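Side-chain contacts in tetratricopeptide repeat protein (PDB 4R7S), which is of unknown function but, as a tetratricopeptide repeat protein, probably offers a helical scaffold for binding other proteins or peptides: residues I50-G55 against A82-E87; L213-G218 against M240-E245; L118-Q123 against A150-M155; E110-R115 against D133-V138. All coordinates share one frame; numbering follows the deposited sequence. Where two conformers were deposited one is given.

Overall arrangement
From the N terminus the chain runs through successive helices, consistent with the right-handed superhelix of tetratricopeptide repeats, and the contacts close in the order 1, 4, 3, 2. Contact 1 joins the C-terminal ends of helices 40-52 and 75-87 across the intervening helix 57-68. Contact 4 then joins helix 109-121 to the next one, 125-138, while contact 3 takes the far end of helix 109-121 on to helix 143-156; their segments alternate along the chain, so these two loops cross, with centres about 14 Å apart. Contact 2 closes last, near the C terminus, bringing helix 211-223 against the turn before helix 244-252. Contacts 1 and 3 touch through Thr86 and Leu118.

Contact 1 of 4, residues I50-G55 against A82-E87; sequences IQRRQG and ASLYTE
The guanidinium of Arg52 lies with the backbone N of Leu84 over one face, displaced from the centre of the group, while Ser83 OG and Glu87 OE1 sit at its edge, in its plane. Ser83 OG is gripped end-on, by Arg52 NH2 at 2.9 Å and Arg52 NH1 at 3.1 Å. On the adjacent side Arg52 NE and NH2 both reach a single carboxylate oxygen, Glu87 OE1, both bonds belonging to one salt bridge, NE at 3.0 Å, nearly in line with the C-O bond, and NH2 on the anti lone pair of that oxygen. The guanidinium and carboxylate planes are 31° apart. With CG anti to the backbone N (chi1 -169°) and the chain extended to NE, Arg52 spans the gap between helices, and its NE lies 3.8 Å from Leu84 CD1. Four bonds to two acceptors would fix the rotation of the group. The contact links the C-terminal parts of helices 40-52 and 75-87; helix 57-68 fills in beside them, its Tyr64 touching Leu84 and its Leu57 touching Glu87.

Contact 2 of 4, residues L213-G218 against M240-E245; sequences LYVLRG and MGYNKE
Val215 sets one methyl squarely over the face of the Tyr242 ring: CG2 stands 3.4 Å from the ring centroid, only 4° off the normal, a CH-pi contact over the middle of the face. The valine's first torsion explains the fit, since chi1 of 165° sets CG1 anti to the backbone N and leaves CG2 anti to the carbonyl carbon, pointing at the ring. CG1 goes toward the phenol end instead, 4.0 Å from Tyr242 OH. The tyrosine answers with chi1 of -169°, which swings its ring back across the valine, so that the two side chains meet at about a right angle.

One residue earlier on the helix, Tyr214 takes the selenium of the selenomethionine at position 240. Here SE is 3.7 Å from Tyr214 CD2 and equally near CE2, a Met-aromatic contact that approaches the ring obliquely. The selenomethionine chain runs extended as far as SE and then bends at chi3, turning its methyl aside. Phe204 meets the Tyr214 ring edge-to-face, and Ala237 touches both Tyr214 and Val215.

Gly241, between the selenomethionine and Tyr242, has the positive phi of a Schellman motif, and Asn243 is the N-cap of helix 244-252, its OD1 accepting a weak bond from Glu245 N. A Schellman turn leading into an N-capped helix, packed on helix 211-223, is consistent with an alpha-helical repeat stack such as that of tetratricopeptide proteins.

Contact 3 of 4, residues L118-Q123 against A150-M155; sequences LYIQLQ and AILEKM. With EDO (1,2-ethanediol), chain D.
The backbones of helices 109-121 and 143-156 come close where Ile120 faces Leu152, with 6.0 Å between their CA atoms. Ile120 carries the contact with both branches. Its CD1 lies 3.8 Å from Leu152 CB and 3.7 Å from the backbone N of Leu152, so the methyl rests against the helix wall itself, and it also reaches Ile151 CG2 at 4.1 Å. The other branch, CG2, is anti to the backbone N and meets CG of the selenomethionine at position 155 at 3.7 Å, the two side chains crossing at about a right angle. Ala128 of helix 125-138 touches Ile120 as well. Beyond the apolar patch, Lys154 NZ makes a weak hydrogen bond to O1 of a 1,2-ethanediol, probably from the crystallisation liquor, as well as a salt bridge to Asp185. Ile151 CG2 lies 3.4 Å from O1 of the same diol. Across the two segments the contact is wholly apolar, resting on close packing round one isoleucine, not on directed bonds.

Contact 4 of 4, residues E110-R115 against D133-V138; sequences EALYCR and DKILEV. With EDO (1,2-ethanediol), chain I.
Lys134 and Ile135 meet Leu112 and Tyr113 across the helix pair 109-121 and 125-138, an antiparallel helical hairpin in the tetratricopeptide repeat region. The short segments' axes come within 9.5 Å and run at 153° to each other. Going along the second segment, Lys134 is the first to touch: its CG lies 3.7 Å from Leu112 CD1, and its CB is 3.9 Å from Leu112 CD2, so the leucine fork lies against the aliphatic root of the lysine. From there the lysine chain bends at chi2 (73°) and carries its ammonium away from Leu112 to a salt bridge with Glu137 OE2 in its own helix, whose hydrogen bond is weak.

Ile135 comes next and is buried. Its CG1 packs on Leu112 CB at 3.7 Å, with the CA atoms of the two residues 6.9 Å apart. The terminal methyl goes on to the backbone, where CD1 approaches Tyr113 N at 3.6 Å. Ala145 of helix 143-156 touches Ile135 as well, tying the hairpin to the following helix.

On the first segment, Glu110 forms a salt bridge with Arg144, and a 1,2-ethanediol, probably from the crystallisation liquor, donates from its O2 to Glu110 OE2. The same diol sits near the plane of the Tyr113 ring, at its edge, with C1 3.7 Å from Tyr113 CE2.

Contact 1 of 4, residues I50-G55 against A82-E87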
loop_
_atom_site.group_PDB
_atom_site.type_symbol
_atom_site.label_atom_id
_atom_site.label_comp_id
_atom_site.label_asym_id
_atom_site.label_seq_id
_atom_site.Cartn_x
_atom_site.Cartn_y
_atom_site.Cartn_z
ATOM N N ILE A 50 -13.624 9.490 -4.137
ATOM C CA ILE A 50 -14.777 8.799 -4.737
ATOM C C ILE A 50 -14.369 8.210 -6.117
ATOM O O ILE A 50 -14.696 7.055 -6.415
ATOM C CB ILE A 50 -15.977 9.773 -4.848
ATOM C CG1 ILE A 50 -16.577 10.050 -3.459
ATOM C CG2 ILE A 50 -17.039 9.272 -5.830
ATOM C CD1 ILE A 50 -17.397 11.276 -3.386
ATOM N N GLN A 51 -13.636 9.005 -6.920
ATOM C CA GLN A 51 -13.124 8.620 -8.229
ATOM C C GLN A 51 -12.086 7.505 -8.104
ATOM O O GLN A 51 -12.111 6.572 -8.903
ATOM C CB GLN A 51 -12.529 9.827 -8.976
ATOM C CG GLN A 51 -13.598 10.814 -9.429
ATOM C CD GLN A 51 -13.012 11.985 -10.173
ATOM O OE1 GLN A 51 -11.980 12.542 -9.797
ATOM N NE2 GLN A 51 -13.664 12.394 -11.246
ATOM N N ARG A 52 -11.199 7.590 -7.099
ATOM C CA ARG A 52 -10.163 6.577 -6.847
ATOM C C ARG A 52 -10.806 5.235 -6.448
ATOM O O ARG A 52 -10.380 4.194 -6.939
ATOM C CB ARG A 52 -9.187 7.051 -5.751
ATOM C CG ARG A 52 -7.938 6.182 -5.630
ATOM C CD ARG A 52 -7.197 6.428 -4.331
ATOM N NE ARG A 52 -5.940 5.681 -4.317
ATOM C CZ ARG A 52 -5.027 5.731 -3.354
ATOM N NH1 ARG A 52 -5.213 6.506 -2.292
ATOM N NH2 ARG A 52 -3.925 5.004 -3.441
ATOM N N ARG A 53 -11.840 5.271 -5.579
ATOM C CA ARG A 53 -12.558 4.083 -5.119
ATOM C C ARG A 53 -13.377 3.418 -6.252
ATOM O O ARG A 53 -13.914 2.332 -6.051
ATOM C CB ARG A 53 -13.462 4.428 -3.940
ATOM C CG ARG A 53 -12.725 4.599 -2.613
ATOM C CD ARG A 53 -13.668 5.054 -1.524
ATOM N NE ARG A 53 -14.760 4.103 -1.314
ATOM C CZ ARG A 53 -15.904 4.386 -0.699
ATOM N NH1 ARG A 53 -16.138 5.611 -0.240
ATOM N NH2 ARG A 53 -16.832 3.451 -0.552
ATOM N N GLN A 54 -13.443 4.057 -7.433
ATOM C CA GLN A 54 -14.103 3.547 -8.631
ATOM C C GLN A 54 -13.084 2.997 -9.627
ATOM O O GLN A 54 -13.472 2.392 -10.640
ATOM C CB GLN A 54 -14.914 4.647 -9.305
ATOM C CG GLN A 54 -16.332 4.770 -8.785
ATOM C CD GLN A 54 -17.004 5.941 -9.457
ATOM O OE1 GLN A 54 -17.622 5.818 -10.526
ATOM N NE2 GLN A 54 -16.814 7.118 -8.892
ATOM N N GLY A 55 -11.798 3.239 -9.345
ATOM C CA GLY A 55 -10.694 2.835 -10.200
ATOM C C GLY A 55 -10.362 3.859 -11.262
ATOM O O GLY A 55 -9.478 3.624 -12.090
ATOM N N ALA A 82 -0.256 11.414 -2.798
ATOM C CA ALA A 82 0.996 10.650 -2.752
ATOM C C ALA A 82 0.681 9.154 -2.812
ATOM O O ALA A 82 1.321 8.432 -3.572
ATOM C CB ALA A 82 1.797 10.986 -1.509
ATOM N N SER A 83 -0.370 8.719 -2.088
ATOM C CA SER A 83 -0.842 7.340 -2.082
ATOM C C SER A 83 -1.340 6.958 -3.476
ATOM O O SER A 83 -1.096 5.842 -3.929
ATOM C CB SER A 83 -1.953 7.162 -1.054
ATOM O OG SER A 83 -2.479 5.848 -1.095
ATOM N N LEU A 84 -2.018 7.882 -4.158
ATOM C CA LEU A 84 -2.493 7.624 -5.505
ATOM C C LEU A 84 -1.303 7.493 -6.474
ATOM O O LEU A 84 -1.311 6.584 -7.303
ATOM C CB LEU A 84 -3.483 8.710 -5.968
ATOM C CG LEU A 84 -4.031 8.575 -7.398
ATOM C CD1 LEU A 84 -4.811 7.285 -7.594
ATOM C CD2 LEU A 84 -4.888 9.735 -7.739
ATOM N N TYR A 85 -0.274 8.364 -6.343
ATOM C CA TYR A 85 0.931 8.314 -7.177
ATOM C C TYR A 85 1.623 6.963 -7.056
ATOM O O TYR A 85 2.075 6.415 -8.056
ATOM C CB TYR A 85 1.909 9.441 -6.811
ATOM C CG TYR A 85 1.640 10.769 -7.490
ATOM C CD1 TYR A 85 1.290 10.828 -8.836
ATOM C CD2 TYR A 85 1.786 11.969 -6.801
ATOM C CE1 TYR A 85 1.068 12.050 -9.474
ATOM C CE2 TYR A 85 1.594 13.197 -7.436
ATOM C CZ TYR A 85 1.232 13.232 -8.774
ATOM O OH TYR A 85 1.021 14.426 -9.413
ATOM N N THR A 86 1.675 6.419 -5.829
ATOM C CA THR A 86 2.268 5.133 -5.503
ATOM C C THR A 86 1.519 4.035 -6.267
ATOM O O THR A 86 2.168 3.189 -6.892
ATOM C CB THR A 86 2.279 4.926 -3.975
ATOM O OG1 THR A 86 3.141 5.908 -3.395
ATOM C CG2 THR A 86 2.804 3.548 -3.571
ATOM N N GLU A 87 0.165 4.093 -6.262
ATOM C CA GLU A 87 -0.714 3.149 -6.951
ATOM C C GLU A 87 -0.508 3.241 -8.477
ATOM O O GLU A 87 -0.618 2.226 -9.169
ATOM C CB GLU A 87 -2.175 3.418 -6.567
ATOM C CG GLU A 87 -3.084 2.228 -6.821
ATOM C CD GLU A 87 -4.573 2.429 -6.628
ATOM O OE1 GLU A 87 -4.963 3.253 -5.771
ATOM O OE2 GLU A 87 -5.354 1.703 -7.285
#

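Contact 2 of 4, residues L213-G218 against M240-E245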
loop_
_atom_site.group_PDB
_atom_site.type_symbol
_atom_site.label_atom_id
_atom_site.label_comp_id
_atom_site.label_asym_id
_atom_site.label_seq_id
_atom_site.Cartn_x
_atom_site.Cartn_y
_atom_site.Cartn_z
ATOM N N LEU A 213 1.615 -14.901 -1.034
ATOM C CA LEU A 213 1.993 -16.138 -0.388
ATOM C C LEU A 213 1.790 -17.322 -1.334
ATOM O O LEU A 213 2.557 -18.290 -1.248
ATOM C CB LEU A 213 1.265 -16.345 0.952
ATOM C CG LEU A 213 2.002 -17.285 1.914
ATOM C CD1 LEU A 213 3.306 -16.655 2.436
ATOM C CD2 LEU A 213 1.087 -17.802 3.015
ATOM N N TYR A 214 0.815 -17.234 -2.268
ATOM C CA TYR A 214 0.632 -18.305 -3.253
ATOM C C TYR A 214 1.808 -18.274 -4.230
ATOM O O TYR A 214 2.349 -19.330 -4.538
ATOM C CB TYR A 214 -0.714 -18.206 -3.984
ATOM C CG TYR A 214 -1.869 -18.874 -3.268
ATOM C CD1 TYR A 214 -2.105 -20.240 -3.407
ATOM C CD2 TYR A 214 -2.748 -18.137 -2.480
ATOM C CE1 TYR A 214 -3.162 -20.867 -2.742
ATOM C CE2 TYR A 214 -3.822 -18.750 -1.824
ATOM C CZ TYR A 214 -4.039 -20.114 -1.977
ATOM O OH TYR A 214 -5.128 -20.721 -1.384
ATOM N N VAL A 215 2.270 -17.061 -4.637
ATOM C CA VAL A 215 3.451 -16.897 -5.514
ATOM C C VAL A 215 4.673 -17.481 -4.792
ATOM O O VAL A 215 5.389 -18.288 -5.376
ATOM C CB VAL A 215 3.690 -15.424 -5.955
ATOM C CG1 VAL A 215 5.087 -15.221 -6.550
ATOM C CG2 VAL A 215 2.628 -14.969 -6.938
ATOM N N LEU A 216 4.858 -17.109 -3.502
ATOM C CA LEU A 216 5.939 -17.573 -2.636
ATOM C C LEU A 216 5.949 -19.105 -2.534
ATOM O O LEU A 216 6.999 -19.715 -2.782
ATOM C CB LEU A 216 5.860 -16.934 -1.235
ATOM C CG LEU A 216 7.149 -17.077 -0.394
ATOM C CD1 LEU A 216 8.366 -16.436 -1.095
ATOM C CD2 LEU A 216 6.972 -16.524 0.997
ATOM N N ARG A 217 4.792 -19.727 -2.222
ATOM C CA ARG A 217 4.710 -21.189 -2.197
ATOM C C ARG A 217 4.970 -21.797 -3.606
ATOM O O ARG A 217 5.598 -22.856 -3.716
ATOM C CB ARG A 217 3.358 -21.666 -1.659
ATOM C CG ARG A 217 3.421 -23.146 -1.265
ATOM C CD ARG A 217 2.210 -23.578 -0.499
ATOM N NE ARG A 217 1.032 -23.607 -1.357
ATOM C CZ ARG A 217 -0.121 -24.146 -1.000
ATOM N NH1 ARG A 217 -0.264 -24.685 0.204
ATOM N NH2 ARG A 217 -1.149 -24.145 -1.840
ATOM N N GLY A 218 4.508 -21.122 -4.648
ATOM C CA GLY A 218 4.701 -21.581 -6.021
ATOM C C GLY A 218 6.163 -21.586 -6.425
ATOM O O GLY A 218 6.655 -22.552 -7.025
HETATM N N MSE A 240 -6.396 -14.064 -7.947
HETATM C CA MSE A 240 -6.462 -13.183 -6.781
HETATM C C MSE A 240 -5.940 -11.762 -7.086
HETATM O O MSE A 240 -5.879 -10.914 -6.182
HETATM C CB MSE A 240 -5.696 -13.815 -5.613
HETATM C CG MSE A 240 -6.451 -14.984 -5.007
HETATM SE SE MSE A 240 -5.447 -15.921 -3.647
HETATM C CE MSE A 240 -5.656 -14.591 -2.188
ATOM N N GLY A 241 -5.592 -11.514 -8.352
ATOM C CA GLY A 241 -5.135 -10.206 -8.806
ATOM C C GLY A 241 -3.653 -9.899 -8.718
ATOM O O GLY A 241 -3.283 -8.719 -8.725
ATOM N N TYR A 242 -2.782 -10.934 -8.681
ATOM C CA TYR A 242 -1.329 -10.724 -8.687
ATOM C C TYR A 242 -0.911 -10.240 -10.070
ATOM O O TYR A 242 -1.515 -10.690 -11.050
ATOM C CB TYR A 242 -0.582 -12.030 -8.328
ATOM C CG TYR A 242 0.897 -11.842 -8.054
ATOM C CD1 TYR A 242 1.363 -11.573 -6.767
ATOM C CD2 TYR A 242 1.834 -11.939 -9.079
ATOM C CE1 TYR A 242 2.724 -11.385 -6.513
ATOM C CE2 TYR A 242 3.196 -11.767 -8.833
ATOM C CZ TYR A 242 3.637 -11.491 -7.548
ATOM O OH TYR A 242 4.981 -11.327 -7.307
ATOM N N ASN A 243 0.130 -9.363 -10.163
ATOM C CA ASN A 243 0.663 -8.822 -11.426
ATOM C C ASN A 243 0.629 -9.871 -12.559
ATOM O O ASN A 243 1.358 -10.873 -12.521
ATOM C CB ASN A 243 2.088 -8.254 -11.271
ATOM C CG ASN A 243 2.542 -7.451 -12.480
ATOM O OD1 ASN A 243 2.883 -7.990 -13.535
ATOM N ND2 ASN A 243 2.527 -6.138 -12.372
ATOM N N LYS A 244 -0.252 -9.617 -13.546
ATOM C CA LYS A 244 -0.518 -10.463 -14.713
ATOM C C LYS A 244 0.706 -10.688 -15.574
ATOM O O LYS A 244 0.842 -11.783 -16.103
ATOM C CB LYS A 244 -1.659 -9.886 -15.564
ATOM C CG LYS A 244 -2.970 -10.663 -15.387
ATOM C CD LYS A 244 -4.198 -9.755 -15.515
ATOM C CE LYS A 244 -5.495 -10.526 -15.626
ATOM N NZ LYS A 244 -5.940 -11.083 -14.320
ATOM N N GLU A 245 1.599 -9.684 -15.700
ATOM C CA GLU A 245 2.843 -9.810 -16.494
ATOM C C GLU A 245 3.814 -10.790 -15.841
ATOM O O GLU A 245 4.318 -11.689 -16.516
ATOM C CB GLU A 245 3.573 -8.461 -16.674
ATOM C CG GLU A 245 2.829 -7.368 -17.416
ATOM C CD GLU A 245 3.595 -6.058 -17.378
ATOM O OE1 GLU A 245 3.591 -5.398 -16.313
ATOM O OE2 GLU A 245 4.246 -5.722 -18.395
#

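Contact 3 of 4, residues L118-Q123 against A150-M155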
loop_
_atom_site.group_PDB
_atom_site.type_symbol
_atom_site.label_atom_id
_atom_site.label_comp_id
_atom_site.label_asym_id
_atom_site.label_seq_id
_atom_site.Cartn_x
_atom_site.Cartn_y
_atom_site.Cartn_z
ATOM N N LEU A 118 8.859 3.598 0.358
ATOM C CA LEU A 118 9.304 4.089 -0.952
ATOM C C LEU A 118 10.810 4.091 -1.042
ATOM O O LEU A 118 11.358 3.717 -2.086
ATOM C CB LEU A 118 8.808 5.509 -1.256
ATOM C CG LEU A 118 7.409 5.697 -1.771
ATOM C CD1 LEU A 118 7.199 7.141 -2.129
ATOM C CD2 LEU A 118 7.135 4.829 -3.008
ATOM N N TYR A 119 11.480 4.532 0.044
ATOM C CA TYR A 119 12.927 4.597 0.106
ATOM C C TYR A 119 13.523 3.178 0.010
ATOM O O TYR A 119 14.585 3.008 -0.602
ATOM C CB TYR A 119 13.395 5.313 1.388
ATOM C CG TYR A 119 13.429 6.831 1.318
ATOM C CD1 TYR A 119 13.846 7.490 0.161
ATOM C CD2 TYR A 119 13.130 7.607 2.438
ATOM C CE1 TYR A 119 13.928 8.884 0.108
ATOM C CE2 TYR A 119 13.208 8.998 2.397
ATOM C CZ TYR A 119 13.604 9.634 1.227
ATOM O OH TYR A 119 13.698 11.003 1.185
ATOM N N ILE A 120 12.822 2.156 0.573
ATOM C CA ILE A 120 13.278 0.766 0.501
ATOM C C ILE A 120 13.259 0.363 -0.977
ATOM O O ILE A 120 14.283 -0.063 -1.509
ATOM C CB ILE A 120 12.453 -0.199 1.398
ATOM C CG1 ILE A 120 12.749 0.002 2.888
ATOM C CG2 ILE A 120 12.689 -1.661 0.997
ATOM C CD1 ILE A 120 11.724 -0.691 3.823
ATOM N N GLN A 121 12.115 0.574 -1.633
ATOM C CA GLN A 121 11.875 0.280 -3.040
ATOM C C GLN A 121 12.883 0.990 -3.934
ATOM O O GLN A 121 13.296 0.413 -4.934
ATOM C CB GLN A 121 10.448 0.683 -3.403
ATOM C CG GLN A 121 10.031 0.438 -4.845
ATOM C CD GLN A 121 8.614 0.881 -5.116
ATOM O OE1 GLN A 121 7.760 0.979 -4.216
ATOM N NE2 GLN A 121 8.327 1.138 -6.379
ATOM N N LEU A 122 13.315 2.204 -3.559
ATOM C CA LEU A 122 14.278 2.983 -4.345
ATOM C C LEU A 122 15.729 2.673 -3.970
ATOM O O LEU A 122 16.617 3.435 -4.373
ATOM C CB LEU A 122 14.020 4.486 -4.185
ATOM C CG LEU A 122 12.799 5.076 -4.919
ATOM C CD1 LEU A 122 12.638 6.559 -4.593
ATOM C CD2 LEU A 122 12.925 4.936 -6.431
ATOM N N GLN A 123 15.965 1.564 -3.192
ATOM C CA GLN A 123 17.294 1.100 -2.740
ATOM C C GLN A 123 17.968 2.173 -1.843
ATOM O O GLN A 123 19.174 2.124 -1.611
ATOM C CB GLN A 123 18.188 0.726 -3.957
ATOM C CG GLN A 123 19.130 -0.461 -3.744
ATOM C CD GLN A 123 20.177 -0.662 -4.829
ATOM O OE1 GLN A 123 20.158 -0.034 -5.903
ATOM N NE2 GLN A 123 21.123 -1.559 -4.559
ATOM N N ALA A 150 12.442 -4.430 9.611
ATOM C CA ALA A 150 12.559 -5.829 9.232
ATOM C C ALA A 150 12.652 -5.991 7.698
ATOM O O ALA A 150 13.539 -6.711 7.199
ATOM C CB ALA A 150 11.375 -6.618 9.783
ATOM N N ILE A 151 11.773 -5.300 6.961
ATOM C CA ILE A 151 11.728 -5.364 5.486
ATOM C C ILE A 151 13.000 -4.739 4.922
ATOM O O ILE A 151 13.627 -5.331 4.058
ATOM C CB ILE A 151 10.422 -4.713 4.925
ATOM C CG1 ILE A 151 9.188 -5.514 5.392
ATOM C CG2 ILE A 151 10.449 -4.590 3.380
ATOM C CD1 ILE A 151 7.963 -4.662 5.567
ATOM N N LEU A 152 13.396 -3.579 5.447
ATOM C CA LEU A 152 14.613 -2.839 5.081
ATOM C C LEU A 152 15.882 -3.707 5.198
ATOM O O LEU A 152 16.677 -3.770 4.258
ATOM C CB LEU A 152 14.727 -1.626 6.016
ATOM C CG LEU A 152 16.024 -0.857 6.005
ATOM C CD1 LEU A 152 16.201 -0.161 4.697
ATOM C CD2 LEU A 152 16.034 0.159 7.082
ATOM N N GLU A 153 16.058 -4.365 6.356
ATOM C CA GLU A 153 17.215 -5.209 6.667
ATOM C C GLU A 153 17.309 -6.377 5.737
ATOM O O GLU A 153 18.407 -6.683 5.267
ATOM C CB GLU A 153 17.194 -5.672 8.123
ATOM C CG GLU A 153 17.506 -4.565 9.122
ATOM C CD GLU A 153 18.786 -3.749 8.995
ATOM O OE1 GLU A 153 19.584 -3.978 8.058
ATOM O OE2 GLU A 153 18.991 -2.866 9.859
ATOM N N LYS A 154 16.168 -7.017 5.443
ATOM C CA LYS A 154 16.075 -8.102 4.472
ATOM C C LYS A 154 16.545 -7.595 3.075
ATOM O O LYS A 154 17.388 -8.224 2.451
ATOM C CB LYS A 154 14.620 -8.595 4.416
ATOM C CG LYS A 154 14.327 -9.489 3.205
ATOM C CD LYS A 154 12.860 -9.853 3.081
ATOM C CE LYS A 154 12.083 -8.851 2.266
ATOM N NZ LYS A 154 10.640 -9.149 2.359
HETATM N N MSE A 155 16.023 -6.451 2.602
HETATM C CA MSE A 155 16.396 -5.912 1.277
HETATM C C MSE A 155 17.885 -5.496 1.189
HETATM O O MSE A 155 18.473 -5.539 0.101
HETATM C CB MSE A 155 15.493 -4.747 0.895
HETATM C CG MSE A 155 14.011 -5.132 0.767
HETATM SE SE MSE A 155 13.576 -6.657 -0.394
HETATM C CE MSE A 155 14.687 -6.170 -2.003
HETATM C C1 EDO D . 7.862 -7.090 1.308
HETATM O O1 EDO D . 9.131 -6.575 0.922
HETATM C C2 EDO D . 7.096 -6.104 2.254
HETATM O O2 EDO D . 6.775 -4.863 1.633
#

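Contact 4 of 4, residues E110-R115 against D133-V138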
loop_
_atom_site.group_PDB
_atom_site.type_symbol
_atom_site.label_atom_id
_atom_site.label_comp_id
_atom_site.label_asym_id
_atom_site.label_seq_id
_atom_site.Cartn_x
_atom_site.Cartn_y
_atom_site.Cartn_z
ATOM N N GLU A 110 1.827 8.487 9.163
ATOM C CA GLU A 110 1.466 7.792 7.920
ATOM C C GLU A 110 2.423 8.167 6.790
ATOM O O GLU A 110 2.798 7.291 6.010
ATOM C CB GLU A 110 0.021 8.080 7.502
ATOM C CG GLU A 110 -0.417 7.321 6.251
ATOM C CD GLU A 110 -0.718 5.845 6.442
ATOM O OE1 GLU A 110 -0.854 5.393 7.604
ATOM O OE2 GLU A 110 -0.861 5.142 5.418
ATOM N N ALA A 111 2.805 9.462 6.704
ATOM C CA ALA A 111 3.727 9.958 5.680
ATOM C C ALA A 111 5.129 9.327 5.857
ATOM O O ALA A 111 5.718 8.874 4.873
ATOM C CB ALA A 111 3.822 11.484 5.737
ATOM N N LEU A 112 5.631 9.281 7.107
ATOM C CA LEU A 112 6.927 8.699 7.441
ATOM C C LEU A 112 6.981 7.229 7.031
ATOM O O LEU A 112 7.958 6.809 6.408
ATOM C CB LEU A 112 7.221 8.848 8.944
ATOM C CG LEU A 112 7.624 10.234 9.433
ATOM C CD1 LEU A 112 7.463 10.340 10.926
ATOM C CD2 LEU A 112 9.055 10.588 9.000
ATOM N N TYR A 113 5.926 6.465 7.361
ATOM C CA TYR A 113 5.838 5.038 7.055
ATOM C C TYR A 113 5.856 4.793 5.559
ATOM O O TYR A 113 6.615 3.948 5.100
ATOM C CB TYR A 113 4.583 4.403 7.673
ATOM C CG TYR A 113 4.483 2.911 7.432
ATOM C CD1 TYR A 113 5.406 2.029 7.991
ATOM C CD2 TYR A 113 3.453 2.377 6.661
ATOM C CE1 TYR A 113 5.336 0.657 7.744
ATOM C CE2 TYR A 113 3.367 1.005 6.416
ATOM C CZ TYR A 113 4.309 0.150 6.963
ATOM O OH TYR A 113 4.206 -1.200 6.739
ATOM N N CYS A 114 5.048 5.542 4.808
ATOM C CA CYS A 114 4.922 5.394 3.362
ATOM C C CYS A 114 6.182 5.834 2.646
ATOM O O CYS A 114 6.594 5.150 1.710
ATOM C CB CYS A 114 3.697 6.136 2.845
ATOM S SG CYS A 114 2.126 5.395 3.352
ATOM N N ARG A 115 6.823 6.930 3.097
ATOM C CA ARG A 115 8.069 7.389 2.495
ATOM C C ARG A 115 9.156 6.368 2.774
ATOM O O ARG A 115 9.946 6.070 1.875
ATOM C CB ARG A 115 8.482 8.789 2.981
ATOM C CG ARG A 115 9.548 9.438 2.081
ATOM C CD ARG A 115 9.917 10.854 2.480
ATOM N NE ARG A 115 10.546 10.969 3.804
ATOM C CZ ARG A 115 10.963 12.121 4.328
ATOM N NH1 ARG A 115 10.849 13.255 3.640
ATOM N NH2 ARG A 115 11.498 12.149 5.538
ATOM N N ASP A 133 12.870 5.130 12.271
ATOM C CA ASP A 133 13.344 5.597 13.582
ATOM C C ASP A 133 12.526 6.799 14.060
ATOM O O ASP A 133 12.185 6.856 15.237
ATOM C CB ASP A 133 14.833 5.947 13.548
ATOM C CG ASP A 133 15.770 4.751 13.496
ATOM O OD1 ASP A 133 15.384 3.661 14.002
ATOM O OD2 ASP A 133 16.914 4.913 12.993
ATOM N N LYS A 134 12.179 7.737 13.138
ATOM C CA LYS A 134 11.378 8.931 13.443
ATOM C C LYS A 134 10.043 8.527 14.027
ATOM O O LYS A 134 9.611 9.163 14.979
ATOM C CB LYS A 134 11.174 9.827 12.196
ATOM C CG LYS A 134 10.711 11.264 12.500
ATOM C CD LYS A 134 11.805 12.172 13.095
ATOM C CE LYS A 134 11.270 13.494 13.586
ATOM N NZ LYS A 134 12.331 14.307 14.241
ATOM N N ILE A 135 9.396 7.469 13.474
ATOM C CA ILE A 135 8.120 6.947 13.982
ATOM C C ILE A 135 8.310 6.451 15.426
ATOM O O ILE A 135 7.592 6.890 16.318
ATOM C CB ILE A 135 7.511 5.833 13.086
ATOM C CG1 ILE A 135 7.325 6.327 11.643
ATOM C CG2 ILE A 135 6.178 5.341 13.693
ATOM C CD1 ILE A 135 6.902 5.337 10.630
ATOM N N LEU A 136 9.306 5.586 15.658
ATOM C CA LEU A 136 9.582 5.037 16.988
ATOM C C LEU A 136 9.980 6.109 18.030
ATOM O O LEU A 136 9.782 5.902 19.226
ATOM C CB LEU A 136 10.660 3.964 16.895
ATOM C CG LEU A 136 10.163 2.661 16.316
ATOM C CD1 LEU A 136 11.302 1.863 15.753
ATOM C CD2 LEU A 136 9.320 1.885 17.333
ATOM N N GLU A 137 10.508 7.246 17.574
ATOM C CA GLU A 137 10.898 8.367 18.424
ATOM C C GLU A 137 9.619 9.100 18.889
ATOM O O GLU A 137 9.612 9.642 20.002
ATOM C CB GLU A 137 11.859 9.279 17.629
ATOM C CG GLU A 137 12.096 10.694 18.124
ATOM C CD GLU A 137 12.877 11.563 17.151
ATOM O OE1 GLU A 137 13.697 11.013 16.376
ATOM O OE2 GLU A 137 12.663 12.799 17.157
ATOM N N VAL A 138 8.531 9.090 18.061
ATOM C CA VAL A 138 7.265 9.758 18.431
ATOM C C VAL A 138 6.235 8.731 18.951
ATOM O O VAL A 138 5.269 9.109 19.599
ATOM C CB VAL A 138 6.640 10.661 17.312
ATOM C CG1 VAL A 138 7.649 11.653 16.741
ATOM C CG2 VAL A 138 6.002 9.842 16.202
HETATM C C1 EDO I . 1.115 1.294 3.444
HETATM O O1 EDO I . 1.299 1.391 2.039
HETATM C C2 EDO I . -0.083 2.182 3.884
HETATM O O2 EDO I . -0.325 2.038 5.279
#